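Local coordinates for protein induced by osmotic stress (Scheffersomyces stipitis, PDB 5YWN) that is an NADP-dependent haloketone reductase of the dihydroflavonol-4-reductase subfamily, probably acting on other carbonyl compounds too, at residues Ala40-Lys43 / Lys44-Asp48; Asp90-Glu94 / Ile95-Ala99; Asn101-Lys104 / Tyr105-Ser109; Phe235-Val238 / Arg239-Ala242; Phe318-Ser321 / Val322-Ile326. The protein carries 1 engineered substitution. All coordinates share one frame; numbering follows the deposited sequence.

Contact 1. Residues Ala40-Lys43 / Lys44-Asp48; sequences ANLK and KLYGD
Lys43 reaches forward past the end of its helix to Gly47, while Lys44 turns back one turn to Ala40. In Lys43 the chain leaves with CG trans to the backbone N (chi1 -179°) and bends at chi2, which carries the ammonium past the last turn; NZ then donates to Gly47 O at 3.2 Å, coming from above the carbonyl plane and not along a lone pair. A water 2.9 Å from Lys43 NZ accepts a further bond, and Phe50 O takes another, so carbonyl oxygens beyond the helix share one ammonium group. An alanine in place of Lys43 would probably leave Gly47 O without this donor and the turn after the helix freer to move. Gly47 has positive phi, a conformation suited to glycine, while its N still closes the last turn on Lys43 O at 3.0 Å. Lys44, bent at chi3 and chi4, lays CE alongside Asn41 CA and brings NZ to Ala40 O in a weak bond of 3.4 Å; the same oxygen receives Lys44 N. On the inner side Leu42 CD2 lies 4.1 Å from Tyr46 CE2, the two side chains pointing the same way. Tyr46 OH bonds to Gln16, and Leu42 and Tyr46 pack on helix 13-24, so helix 36-46, the crossover between strands 28-33 and 50-54, rests against its neighbour.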
loop_
_atom_site.group_PDB
_atom_site.type_symbol
_atom_site.label_atom_id
_atom_site.label_comp_id
_atom_site.label_asym_id
_atom_site.label_seq_id
_atom_site.Cartn_x
_atom_site.Cartn_y
_atom_site.Cartn_z
ATOM N N ALA A 40 -4.655 -7.676 -19.663
ATOM C CA ALA A 40 -5.004 -8.981 -20.127
ATOM C C ALA A 40 -4.504 -10.036 -19.168
ATOM O O ALA A 40 -5.211 -10.931 -18.905
ATOM C CB ALA A 40 -4.472 -9.238 -21.514
ATOM N N ASN A 41 -3.310 -9.880 -18.631
ATOM C CA ASN A 41 -2.833 -10.846 -17.663
ATOM C C ASN A 41 -3.705 -10.896 -16.444
ATOM O O ASN A 41 -4.033 -11.934 -16.006
ATOM C CB ASN A 41 -1.404 -10.580 -17.252
ATOM C CG ASN A 41 -0.917 -11.514 -16.166
ATOM O OD1 ASN A 41 -1.099 -12.696 -16.242
ATOM N ND2 ASN A 41 -0.270 -10.979 -15.185
ATOM N N LEU A 42 -4.098 -9.748 -15.926
ATOM C CA LEU A 42 -4.960 -9.684 -14.764
ATOM C C LEU A 42 -6.305 -10.308 -15.005
ATOM O O LEU A 42 -6.828 -10.979 -14.170
ATOM C CB LEU A 42 -5.111 -8.259 -14.297
ATOM C CG LEU A 42 -3.895 -7.570 -13.703
ATOM C CD1 LEU A 42 -4.256 -6.137 -13.313
ATOM C CD2 LEU A 42 -3.330 -8.333 -12.546
ATOM N N LYS A 43 -6.825 -10.097 -16.181
ATOM C CA LYS A 43 -8.068 -10.688 -16.558
ATOM C C LYS A 43 -8.016 -12.203 -16.535
ATOM O O LYS A 43 -8.914 -12.795 -16.054
ATOM C CB LYS A 43 -8.494 -10.195 -17.918
ATOM C CG LYS A 43 -9.802 -10.746 -18.406
ATOM C CD LYS A 43 -10.971 -10.080 -17.745
ATOM C CE LYS A 43 -12.261 -10.572 -18.320
ATOM N NZ LYS A 43 -13.434 -10.149 -17.564
ATOM N N LYS A 44 -6.936 -12.801 -16.992
ATOM C CA LYS A 44 -6.786 -14.234 -16.907
ATOM C C LYS A 44 -6.746 -14.750 -15.479
ATOM O O LYS A 44 -7.253 -15.775 -15.190
ATOM C CB LYS A 44 -5.542 -14.708 -17.642
ATOM C CG LYS A 44 -5.488 -14.378 -19.105
ATOM C CD LYS A 44 -4.281 -14.969 -19.803
ATOM C CE LYS A 44 -3.040 -14.091 -19.727
ATOM N NZ LYS A 44 -2.936 -12.867 -20.568
ATOM N N LEU A 45 -6.049 -14.047 -14.620
ATOM C CA LEU A 45 -6.004 -14.362 -13.209
ATOM C C LEU A 45 -7.299 -14.178 -12.442
ATOM O O LEU A 45 -7.642 -14.983 -11.665
ATOM C CB LEU A 45 -4.865 -13.614 -12.539
ATOM C CG LEU A 45 -3.484 -13.901 -13.090
ATOM C CD1 LEU A 45 -2.392 -12.968 -12.590
ATOM C CD2 LEU A 45 -3.130 -15.370 -12.927
ATOM N N TYR A 46 -7.991 -13.089 -12.675
ATOM C CA TYR A 46 -9.166 -12.748 -11.891
ATOM C C TYR A 46 -10.564 -13.088 -12.428
ATOM O O TYR A 46 -11.501 -13.050 -11.713
ATOM C CB TYR A 46 -9.066 -11.310 -11.422
ATOM C CG TYR A 46 -7.936 -11.139 -10.485
ATOM C CD1 TYR A 46 -7.991 -11.660 -9.224
ATOM C CD2 TYR A 46 -6.794 -10.545 -10.880
ATOM C CE1 TYR A 46 -6.946 -11.562 -8.366
ATOM C CE2 TYR A 46 -5.739 -10.434 -10.034
ATOM C CZ TYR A 46 -5.818 -10.961 -8.778
ATOM O OH TYR A 46 -4.770 -10.847 -7.955
ATOM N N GLY A 47 -10.673 -13.421 -13.689
ATOM C CA GLY A 47 -11.926 -13.868 -14.223
ATOM C C GLY A 47 -12.938 -12.832 -14.638
ATOM O O GLY A 47 -12.651 -11.709 -14.891
ATOM N N ASP A 48 -14.148 -13.286 -14.726
ATOM C CA ASP A 48 -15.213 -12.571 -15.379
ATOM C C ASP A 48 -15.671 -11.269 -14.727
ATOM O O ASP A 48 -16.145 -10.406 -15.384
ATOM C CB ASP A 48 -16.377 -13.497 -15.650
ATOM C CG ASP A 48 -16.029 -14.605 -16.615
ATOM O OD1 ASP A 48 -15.128 -14.493 -17.440
ATOM O OD2 ASP A 48 -16.675 -15.616 -16.523
HETATM O O HOH W 1 -15.958 -10.840 -18.710
#

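Contact 2. Residues Asp90-Glu94 / Ile95-Ala99; sequences DTEKE and ILIPA
Thr91 O receives two backbone donors, Ile95 N at 3.0 Å and Leu96 N at 3.1 Å, so that i+4 and i+5 bonding overlap on one oxygen. The two bonds differ: Leu96 N lies in the carbonyl plane with a nearly straight N-H (167°), whereas Ile95 N comes from above that plane along a more bent path. The i+5 bond of Leu96 N and that of Ile97 N to Glu92 O, at 2.9 Å, make the wider pi-type turn near the start of the helix. Pro98 has no N-H to give, and the helix kinks there; its CD instead sits 3.4 Å from Lys93 O. Asp90 is the N-cap: its OD1 accepts from Lys93 N at 2.9 Å, the donor lying above the carboxylate plane. A further bond spans the first turn, Glu94 OE1 accepting from Asp90 N at 3.2 Å. Farther along, Glu92 and Ile97 cross at a slant. With Ile97 CG1 trans to the carbonyl carbon (chi1 -68°), its CD1 reaches back over the turn to Glu92 CG at 3.7 Å. The carboxylate of Glu92 continues outward to Tyr152 OH, and Thr91 OG1 bonds to Lys156 O. Pro98 touches the bound NADP, placing the kink at the cofactor pocket. Ile95 packs on Ala162 and Ser166 of helix 159-181, and Leu96 meets helix 152-155; helix 91-113 is thereby held against both as it crosses from strand 74-79 to strand 119-123.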
loop_
_atom_site.group_PDB
_atom_site.type_symbol
_atom_site.label_atom_id
_atom_site.label_comp_id
_atom_site.label_asym_id
_atom_site.label_seq_id
_atom_site.Cartn_x
_atom_site.Cartn_y
_atom_site.Cartn_z
ATOM N N ASP A 90 15.004 12.111 -12.432
ATOM C CA ASP A 90 14.353 13.342 -12.054
ATOM C C ASP A 90 13.295 13.026 -10.994
ATOM O O ASP A 90 12.298 12.442 -11.292
ATOM C CB ASP A 90 13.724 13.933 -13.298
ATOM C CG ASP A 90 13.198 15.321 -13.110
ATOM O OD1 ASP A 90 12.375 15.586 -12.265
ATOM O OD2 ASP A 90 13.613 16.178 -13.846
ATOM N N THR A 91 13.527 13.446 -9.774
ATOM C CA THR A 91 12.606 13.179 -8.711
ATOM C C THR A 91 11.252 13.785 -8.923
ATOM O O THR A 91 10.303 13.222 -8.508
ATOM C CB THR A 91 13.101 13.615 -7.336
ATOM O OG1 THR A 91 13.485 14.964 -7.385
ATOM C CG2 THR A 91 14.218 12.761 -6.889
ATOM N N GLU A 92 11.192 14.964 -9.477
ATOM C CA GLU A 92 9.929 15.583 -9.763
ATOM C C GLU A 92 9.079 14.900 -10.856
ATOM O O GLU A 92 7.953 14.611 -10.652
ATOM C CB GLU A 92 10.166 17.044 -10.117
ATOM C CG GLU A 92 9.034 17.965 -9.805
ATOM C CD GLU A 92 9.408 19.424 -9.845
ATOM O OE1 GLU A 92 8.837 20.187 -9.097
ATOM O OE2 GLU A 92 10.227 19.811 -10.660
ATOM N N LYS A 93 9.666 14.654 -12.004
ATOM C CA LYS A 93 8.965 14.025 -13.073
ATOM C C LYS A 93 8.567 12.595 -12.767
ATOM O O LYS A 93 7.570 12.168 -13.190
ATOM C CB LYS A 93 9.737 14.093 -14.363
ATOM C CG LYS A 93 10.143 15.471 -14.789
ATOM C CD LYS A 93 10.239 15.539 -16.304
ATOM C CE LYS A 93 10.596 16.930 -16.823
ATOM N NZ LYS A 93 10.043 17.164 -18.188
ATOM N N GLU A 94 9.412 11.883 -12.066
ATOM C CA GLU A 94 9.193 10.507 -11.829
ATOM C C GLU A 94 8.574 10.101 -10.507
ATOM O O GLU A 94 8.096 9.021 -10.388
ATOM C CB GLU A 94 10.482 9.735 -12.051
ATOM C CG GLU A 94 11.110 9.909 -13.411
ATOM C CD GLU A 94 12.381 9.103 -13.548
ATOM O OE1 GLU A 94 13.459 9.675 -13.705
ATOM O OE2 GLU A 94 12.275 7.898 -13.452
ATOM N N ILE A 95 8.618 10.958 -9.529
ATOM C CA ILE A 95 8.034 10.615 -8.272
ATOM C C ILE A 95 6.955 11.605 -7.826
ATOM O O ILE A 95 5.873 11.247 -7.628
ATOM C CB ILE A 95 9.126 10.475 -7.204
ATOM C CG1 ILE A 95 10.071 9.338 -7.544
ATOM C CG2 ILE A 95 8.523 10.287 -5.838
ATOM C CD1 ILE A 95 11.266 9.226 -6.662
ATOM N N LEU A 96 7.325 12.855 -7.660
ATOM C CA LEU A 96 6.439 13.835 -7.132
ATOM C C LEU A 96 5.237 14.192 -7.989
ATOM O O LEU A 96 4.191 14.111 -7.524
ATOM C CB LEU A 96 7.204 15.066 -6.731
ATOM C CG LEU A 96 8.137 14.967 -5.535
ATOM C CD1 LEU A 96 9.200 16.003 -5.662
ATOM C CD2 LEU A 96 7.428 15.101 -4.221
ATOM N N ILE A 97 5.426 14.524 -9.239
ATOM C CA ILE A 97 4.335 14.913 -10.095
ATOM C C ILE A 97 3.282 13.819 -10.355
ATOM O O ILE A 97 2.162 14.052 -10.142
ATOM C CB ILE A 97 4.857 15.526 -11.394
ATOM C CG1 ILE A 97 5.519 16.839 -11.109
ATOM C CG2 ILE A 97 3.775 15.730 -12.408
ATOM C CD1 ILE A 97 6.307 17.337 -12.263
ATOM N N PRO A 98 3.664 12.605 -10.685
ATOM C CA PRO A 98 2.669 11.555 -10.859
ATOM C C PRO A 98 1.855 11.300 -9.617
ATOM O O PRO A 98 0.728 11.073 -9.775
ATOM C CB PRO A 98 3.497 10.350 -11.185
ATOM C CG PRO A 98 4.680 10.881 -11.802
ATOM C CD PRO A 98 4.983 12.117 -11.044
ATOM N N ALA A 99 2.440 11.311 -8.445
ATOM C CA ALA A 99 1.650 11.180 -7.283
ATOM C C ALA A 99 0.708 12.358 -7.049
ATOM O O ALA A 99 -0.432 12.170 -6.858
ATOM C CB ALA A 99 2.549 11.003 -6.096
#

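Contact 3. Residues Asn101-Lys104 / Tyr105-Ser109; sequences NGTK and YVLQS
Asn101 and Tyr105 stand one turn apart on helix 91-113, joined first by the backbone and then by their side chains. The main-chain bonds are regular i to i+4 pairs: Tyr105 N donates to Asn101 O at 2.9 Å with an N-H angle of 169°, and Val106, Leu107 and Gln108 follow on Gly102, Thr103 and Lys104. A contact of another kind uses that first oxygen again. Asn101 O lies over one face of the Tyr105 ring, offset toward its rim and 3.2 Å from CG, because chi1 of -56° sets CG beside the backbone N and swings the ring back along the preceding turn. The side chains run the same way, amide and ring planes 29° apart, with Asn101 CB 4.1 Å from Tyr105 CE2 and ND2 3.8 Å from OH. In the Rossmann fold this helix is the crossover connecting strands 74-79 and 119-123. Carbon-to-carbonyl contacts run along it: Val106 turns CG2 to within 3.2 Å of Gly102 O, while Leu107 sets CG against Thr103 O at 3.5 Å. The apolar packing lies beyond the turn, Val106 on Phe77 of strand 74-79, and Leu107 on Val120 of strand 119-123 and on Phe177 of helix 159-181. The polar groups find partners outside: Thr103 OG1 bonds both Ala99 O and His79 NE2, and Gln108 NE2 reaches Asp112 OD1.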
loop_
_atom_site.group_PDB
_atom_site.type_symbol
_atom_site.label_atom_id
_atom_site.label_comp_id
_atom_site.label_asym_id
_atom_site.label_seq_id
_atom_site.Cartn_x
_atom_site.Cartn_y
_atom_site.Cartn_z
ATOM N N ASN A 101 -0.051 15.394 -8.988
ATOM C CA ASN A 101 -0.898 15.672 -10.107
ATOM C C ASN A 101 -1.816 14.522 -10.484
ATOM O O ASN A 101 -2.948 14.719 -10.693
ATOM C CB ASN A 101 -0.099 16.161 -11.288
ATOM C CG ASN A 101 0.290 17.616 -11.159
ATOM O OD1 ASN A 101 0.097 18.228 -10.155
ATOM N ND2 ASN A 101 0.845 18.135 -12.169
ATOM N N GLY A 102 -1.297 13.325 -10.470
ATOM C CA GLY A 102 -2.098 12.180 -10.753
ATOM C C GLY A 102 -3.264 12.084 -9.778
ATOM O O GLY A 102 -4.340 11.817 -10.189
ATOM N N THR A 103 -3.022 12.322 -8.511
ATOM C CA THR A 103 -4.070 12.330 -7.538
ATOM C C THR A 103 -5.112 13.474 -7.726
ATOM O O THR A 103 -6.243 13.239 -7.735
ATOM C CB THR A 103 -3.528 12.244 -6.095
ATOM O OG1 THR A 103 -2.866 11.007 -5.889
ATOM C CG2 THR A 103 -4.571 12.392 -5.141
ATOM N N LYS A 104 -4.640 14.676 -7.956
ATOM C CA LYS A 104 -5.452 15.821 -8.219
ATOM C C LYS A 104 -6.341 15.601 -9.465
ATOM O O LYS A 104 -7.483 15.879 -9.453
ATOM C CB LYS A 104 -4.523 17.024 -8.466
ATOM C CG LYS A 104 -3.891 17.627 -7.241
ATOM C CD LYS A 104 -3.228 18.950 -7.526
ATOM C CE LYS A 104 -2.445 19.441 -6.351
ATOM N NZ LYS A 104 -1.864 20.779 -6.521
ATOM N N TYR A 105 -5.774 15.080 -10.514
ATOM C CA TYR A 105 -6.486 14.766 -11.740
ATOM C C TYR A 105 -7.527 13.609 -11.643
ATOM O O TYR A 105 -8.534 13.657 -12.278
ATOM C CB TYR A 105 -5.534 14.657 -12.920
ATOM C CG TYR A 105 -4.696 15.890 -13.144
ATOM C CD1 TYR A 105 -4.962 17.057 -12.498
ATOM C CD2 TYR A 105 -3.634 15.867 -13.991
ATOM C CE1 TYR A 105 -4.205 18.176 -12.704
ATOM C CE2 TYR A 105 -2.879 16.970 -14.224
ATOM C CZ TYR A 105 -3.159 18.116 -13.558
ATOM O OH TYR A 105 -2.420 19.191 -13.789
ATOM N N VAL A 106 -7.243 12.596 -10.850
ATOM C CA VAL A 106 -8.198 11.533 -10.649
ATOM C C VAL A 106 -9.460 12.106 -9.988
ATOM O O VAL A 106 -10.513 11.868 -10.420
ATOM C CB VAL A 106 -7.621 10.422 -9.742
ATOM C CG1 VAL A 106 -8.662 9.520 -9.143
ATOM C CG2 VAL A 106 -6.663 9.578 -10.504
ATOM N N LEU A 107 -9.262 12.855 -8.933
ATOM C CA LEU A 107 -10.350 13.391 -8.212
ATOM C C LEU A 107 -11.191 14.326 -9.084
ATOM O O LEU A 107 -12.353 14.275 -9.036
ATOM C CB LEU A 107 -9.882 14.062 -6.944
ATOM C CG LEU A 107 -9.200 13.187 -5.915
ATOM C CD1 LEU A 107 -8.561 14.015 -4.831
ATOM C CD2 LEU A 107 -10.130 12.163 -5.352
ATOM N N GLN A 108 -10.547 15.143 -9.867
ATOM C CA GLN A 108 -11.227 16.009 -10.744
ATOM C C GLN A 108 -12.024 15.219 -11.804
ATOM O O GLN A 108 -13.099 15.564 -12.114
ATOM C CB GLN A 108 -10.281 16.990 -11.388
ATOM C CG GLN A 108 -10.974 17.970 -12.285
ATOM C CD GLN A 108 -11.792 18.972 -11.537
ATOM O OE1 GLN A 108 -11.300 19.662 -10.706
ATOM N NE2 GLN A 108 -13.032 19.053 -11.853
ATOM N N SER A 109 -11.448 14.158 -12.306
ATOM C CA SER A 109 -12.115 13.302 -13.282
ATOM C C SER A 109 -13.372 12.690 -12.681
ATOM O O SER A 109 -14.365 12.686 -13.302
ATOM C CB SER A 109 -11.206 12.203 -13.804
ATOM O OG SER A 109 -10.251 12.650 -14.681
#

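Contact 4. Residues Phe235-Val238 / Arg239-Ala242; sequences FIDV and RDVA
Asp237 and Arg239 meet through two complementary torsions: chi1 of -173° sets the Asp237 carboxylate trans to its own backbone N, facing the first helical turn, while a bend at chi3 (-76°) folds the Arg239 chain back over it. The guanidinium grips side-on. Its NE donates to Asp237 OD1 at 3.0 Å and its NH2 to Asp237 OD2 at 2.8 Å, both on the syn side of the oxygens and near the guanidinium plane, although the two flat groups are turned 36° apart. Asp237 OD1 also takes Arg239 N at 2.7 Å, nearly along the C-O axis, so one oxygen serves the salt bridge and the helix cap together. This double use fixes the rotation of the carboxylate, and the arginine together with the helix start would probably favour its charged form. Behind it, Val241 N closes the first turn on Asp237 O. A water accepts from Asp237 N at 3.1 Å and donates to Asp240 OD2 at 2.8 Å; that oxygen also receives Phe316 N. On the other flank Ile236 CG2 meets Val241 CG2 at 3.7 Å, apolar and aslant. Val238 and Val241 pack on Ile195, an NADP-binding residue, and Val238 also touches Tyr13, another. The arrangement is an Asp N-cap at a strand-to-helix junction, here where strand 234-237, paired in parallel with strand 194-196, passes into helix 238-250 beside the cofactor site.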
loop_
_atom_site.group_PDB
_atom_site.type_symbol
_atom_site.label_atom_id
_atom_site.label_comp_id
_atom_site.label_asym_id
_atom_site.label_seq_id
_atom_site.Cartn_x
_atom_site.Cartn_y
_atom_site.Cartn_z
ATOM N N PHE A 235 5.661 -3.038 10.737
ATOM C CA PHE A 235 5.031 -3.771 9.656
ATOM C C PHE A 235 3.515 -3.760 9.739
ATOM O O PHE A 235 2.977 -3.627 10.767
ATOM C CB PHE A 235 5.607 -5.214 9.514
ATOM C CG PHE A 235 4.678 -6.316 9.946
ATOM C CD1 PHE A 235 4.400 -6.493 11.254
ATOM C CD2 PHE A 235 3.975 -7.003 9.043
ATOM C CE1 PHE A 235 3.515 -7.431 11.663
ATOM C CE2 PHE A 235 3.099 -7.945 9.427
ATOM C CZ PHE A 235 2.869 -8.161 10.747
ATOM N N ILE A 236 2.912 -4.039 8.615
ATOM C CA ILE A 236 1.537 -4.419 8.517
ATOM C C ILE A 236 1.334 -5.445 7.416
ATOM O O ILE A 236 1.897 -5.332 6.391
ATOM C CB ILE A 236 0.617 -3.184 8.373
ATOM C CG1 ILE A 236 -0.847 -3.564 8.400
ATOM C CG2 ILE A 236 0.941 -2.366 7.158
ATOM C CD1 ILE A 236 -1.405 -3.946 9.723
ATOM N N ASP A 237 0.525 -6.437 7.688
ATOM C CA ASP A 237 0.187 -7.470 6.721
ATOM C C ASP A 237 -0.693 -6.963 5.573
ATOM O O ASP A 237 -1.596 -6.238 5.749
ATOM C CB ASP A 237 -0.408 -8.714 7.354
ATOM C CG ASP A 237 -0.585 -9.830 6.379
ATOM O OD1 ASP A 237 -1.461 -9.764 5.553
ATOM O OD2 ASP A 237 0.158 -10.750 6.430
ATOM N N VAL A 238 -0.367 -7.406 4.399
ATOM C CA VAL A 238 -1.003 -6.937 3.201
ATOM C C VAL A 238 -2.513 -7.217 3.238
ATOM O O VAL A 238 -3.265 -6.431 2.803
ATOM C CB VAL A 238 -0.318 -7.462 1.931
ATOM C CG1 VAL A 238 -0.477 -8.934 1.812
ATOM C CG2 VAL A 238 -0.882 -6.814 0.692
ATOM N N ARG A 239 -2.891 -8.344 3.779
ATOM C CA ARG A 239 -4.249 -8.723 3.895
ATOM C C ARG A 239 -5.043 -7.809 4.837
ATOM O O ARG A 239 -6.162 -7.533 4.604
ATOM C CB ARG A 239 -4.396 -10.180 4.203
ATOM C CG ARG A 239 -3.794 -11.078 3.159
ATOM C CD ARG A 239 -3.451 -12.432 3.706
ATOM N NE ARG A 239 -2.260 -12.428 4.513
ATOM C CZ ARG A 239 -1.725 -13.499 5.057
ATOM N NH1 ARG A 239 -2.263 -14.677 4.878
ATOM N NH2 ARG A 239 -0.670 -13.396 5.772
ATOM N N ASP A 240 -4.394 -7.379 5.896
ATOM C CA ASP A 240 -4.920 -6.368 6.753
ATOM C C ASP A 240 -5.089 -4.984 6.072
ATOM O O ASP A 240 -6.043 -4.342 6.269
ATOM C CB ASP A 240 -4.127 -6.289 8.028
ATOM C CG ASP A 240 -4.236 -7.539 8.861
ATOM O OD1 ASP A 240 -5.290 -8.086 8.942
ATOM O OD2 ASP A 240 -3.265 -7.950 9.423
ATOM N N VAL A 241 -4.130 -4.586 5.248
ATOM C CA VAL A 241 -4.241 -3.362 4.509
ATOM C C VAL A 241 -5.429 -3.399 3.556
ATOM O O VAL A 241 -6.186 -2.474 3.492
ATOM C CB VAL A 241 -2.974 -2.958 3.777
ATOM C CG1 VAL A 241 -3.203 -1.637 3.103
ATOM C CG2 VAL A 241 -1.837 -2.820 4.738
ATOM N N ALA A 242 -5.597 -4.520 2.902
ATOM C CA ALA A 242 -6.713 -4.714 2.028
ATOM C C ALA A 242 -8.069 -4.641 2.751
ATOM O O ALA A 242 -8.920 -3.988 2.321
ATOM C CB ALA A 242 -6.577 -5.988 1.234
HETATM O O HOH W 2 -0.750 -7.176 10.384
#

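Contact 5. Residues Phe318-Ser321 / Val322-Ile326; sequences FETS and VVDSI
Thr320 and Asp324 share a face of helix 318-332 from which Asp324 OD2 forms a salt bridge with Arg239 NH1, and one turn back Ser321 OG bonds to Asp237 OD2. This is the first part of the last helix of the chain, in regular i to i+4 bonding. An alanine at Asp324 would probably leave Arg239 NH1 without its acidic partner and remove the salt bridge joining the two helices, with Asp237 still holding the other side of the guanidinium. Asp324 N donates to Thr320 O at 2.9 Å, and Val322, Val323 and Ser325 donate likewise to Phe318, Glu319 and Ser321; Val323 N to Glu319 O, at 2.8 Å, is nearly straight at 166°. Other polar ends find partners in neighbouring elements: Ser325 OG in Asn217, Glu319 OE1 in Asn278, and Thr320 OG1 in Asp317 just before the helix. Packing follows alongside. Thr320 CG2 lies 3.7 Å from Asp324 OD2, the two side chains pointing the same way, and Glu319 CG sits 4.0 Å from Val323 CG2 in similar fashion. Val322 fits between helices 268-278 and 211-217, touching Val274 and Val216, while Phe318 leans on Thr270 and meets Phe235 edge-to-face. With Phe318 CG trans to its backbone N (chi1 172°), the ring turns one face to the next turn of helix, where Val322 CG2 makes a CH-pi contact, 3.8 Å from the ring centroid and 20° off its normal.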
loop_
_atom_site.group_PDB
_atom_site.type_symbol
_atom_site.label_atom_id
_atom_site.label_comp_id
_atom_site.label_asym_id
_atom_site.label_seq_id
_atom_site.Cartn_x
_atom_site.Cartn_y
_atom_site.Cartn_z
ATOM N N PHE A 318 3.258 -10.950 13.079
ATOM C CA PHE A 318 4.429 -10.856 12.241
ATOM C C PHE A 318 4.909 -12.210 11.719
ATOM O O PHE A 318 5.207 -12.356 10.588
ATOM C CB PHE A 318 5.537 -10.139 13.002
ATOM C CG PHE A 318 6.847 -10.140 12.312
ATOM C CD1 PHE A 318 7.124 -9.224 11.362
ATOM C CD2 PHE A 318 7.807 -11.025 12.651
ATOM C CE1 PHE A 318 8.322 -9.221 10.717
ATOM C CE2 PHE A 318 9.012 -11.034 12.009
ATOM C CZ PHE A 318 9.271 -10.136 11.045
ATOM N N GLU A 319 4.922 -13.185 12.578
ATOM C CA GLU A 319 5.322 -14.514 12.212
ATOM C C GLU A 319 4.397 -15.083 11.129
ATOM O O GLU A 319 4.844 -15.642 10.218
ATOM C CB GLU A 319 5.348 -15.400 13.434
ATOM C CG GLU A 319 5.650 -16.839 13.155
ATOM C CD GLU A 319 6.183 -17.647 14.329
ATOM O OE1 GLU A 319 6.311 -18.823 14.172
ATOM O OE2 GLU A 319 6.490 -17.138 15.359
ATOM N N THR A 320 3.120 -14.897 11.279
ATOM C CA THR A 320 2.184 -15.403 10.324
ATOM C C THR A 320 2.384 -14.760 8.958
ATOM O O THR A 320 2.437 -15.442 7.981
ATOM C CB THR A 320 0.733 -15.336 10.811
ATOM O OG1 THR A 320 0.613 -15.936 12.082
ATOM C CG2 THR A 320 -0.177 -16.083 9.884
ATOM N N SER A 321 2.545 -13.451 8.934
ATOM C CA SER A 321 2.715 -12.729 7.694
ATOM C C SER A 321 3.996 -13.201 7.001
ATOM O O SER A 321 3.990 -13.537 5.880
ATOM C CB SER A 321 2.741 -11.228 7.951
ATOM O OG SER A 321 2.892 -10.504 6.785
ATOM N N VAL A 322 5.062 -13.270 7.762
ATOM C CA VAL A 322 6.316 -13.759 7.266
ATOM C C VAL A 322 6.225 -15.217 6.789
ATOM O O VAL A 322 6.619 -15.483 5.742
ATOM C CB VAL A 322 7.413 -13.589 8.334
ATOM C CG1 VAL A 322 8.636 -14.407 8.059
ATOM C CG2 VAL A 322 7.813 -12.140 8.450
ATOM N N VAL A 323 5.683 -16.109 7.584
ATOM C CA VAL A 323 5.607 -17.512 7.225
ATOM C C VAL A 323 4.760 -17.666 5.947
ATOM O O VAL A 323 5.146 -18.321 5.085
ATOM C CB VAL A 323 5.024 -18.408 8.367
ATOM C CG1 VAL A 323 4.590 -19.762 7.872
ATOM C CG2 VAL A 323 5.971 -18.571 9.530
ATOM N N ASP A 324 3.636 -17.003 5.879
ATOM C CA ASP A 324 2.767 -17.099 4.742
ATOM C C ASP A 324 3.509 -16.606 3.502
ATOM O O ASP A 324 3.375 -17.165 2.488
ATOM C CB ASP A 324 1.460 -16.317 4.964
ATOM C CG ASP A 324 0.481 -17.036 5.892
ATOM O OD1 ASP A 324 0.756 -18.152 6.293
ATOM O OD2 ASP A 324 -0.554 -16.478 6.203
ATOM N N SER A 325 4.284 -15.542 3.631
ATOM C CA SER A 325 4.997 -15.003 2.509
ATOM C C SER A 325 6.074 -15.972 1.978
ATOM O O SER A 325 6.182 -16.188 0.823
ATOM C CB SER A 325 5.538 -13.601 2.834
ATOM O OG SER A 325 6.274 -13.044 1.798
ATOM N N ILE A 326 6.838 -16.547 2.892
ATOM C CA ILE A 326 7.853 -17.521 2.587
ATOM C C ILE A 326 7.338 -18.835 2.030
ATOM O O ILE A 326 7.895 -19.333 1.130
ATOM C CB ILE A 326 8.822 -17.712 3.756
ATOM C CG1 ILE A 326 9.658 -16.465 3.907
ATOM C CG2 ILE A 326 9.756 -18.881 3.535
ATOM C CD1 ILE A 326 9.973 -16.138 5.289
#

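How the contacts relate
Contacts 4 and 5 are the pair that touch, their centres about 11 Å apart: Arg239 NH1 meets Asp324 OD2 at 2.8 Å in a salt bridge, while Phe235 CZ lies 3.5 Å from Phe318 CA, tying the final helix to the strand-to-helix junction. Contacts 2 and 3 follow each other on helix 91-113, centres about 15 Å apart, and lie across the chain's centre from contact 5. Contact 1 stands apart on helix 36-46, its nearest atoms about 10 Å from contact 4. The bound NADP relates them: Pro98 of contact 2 touches it, whereas the side chains of Val241 in contact 4 and Leu42 in contact 1 stay about 7 and 8 Å away.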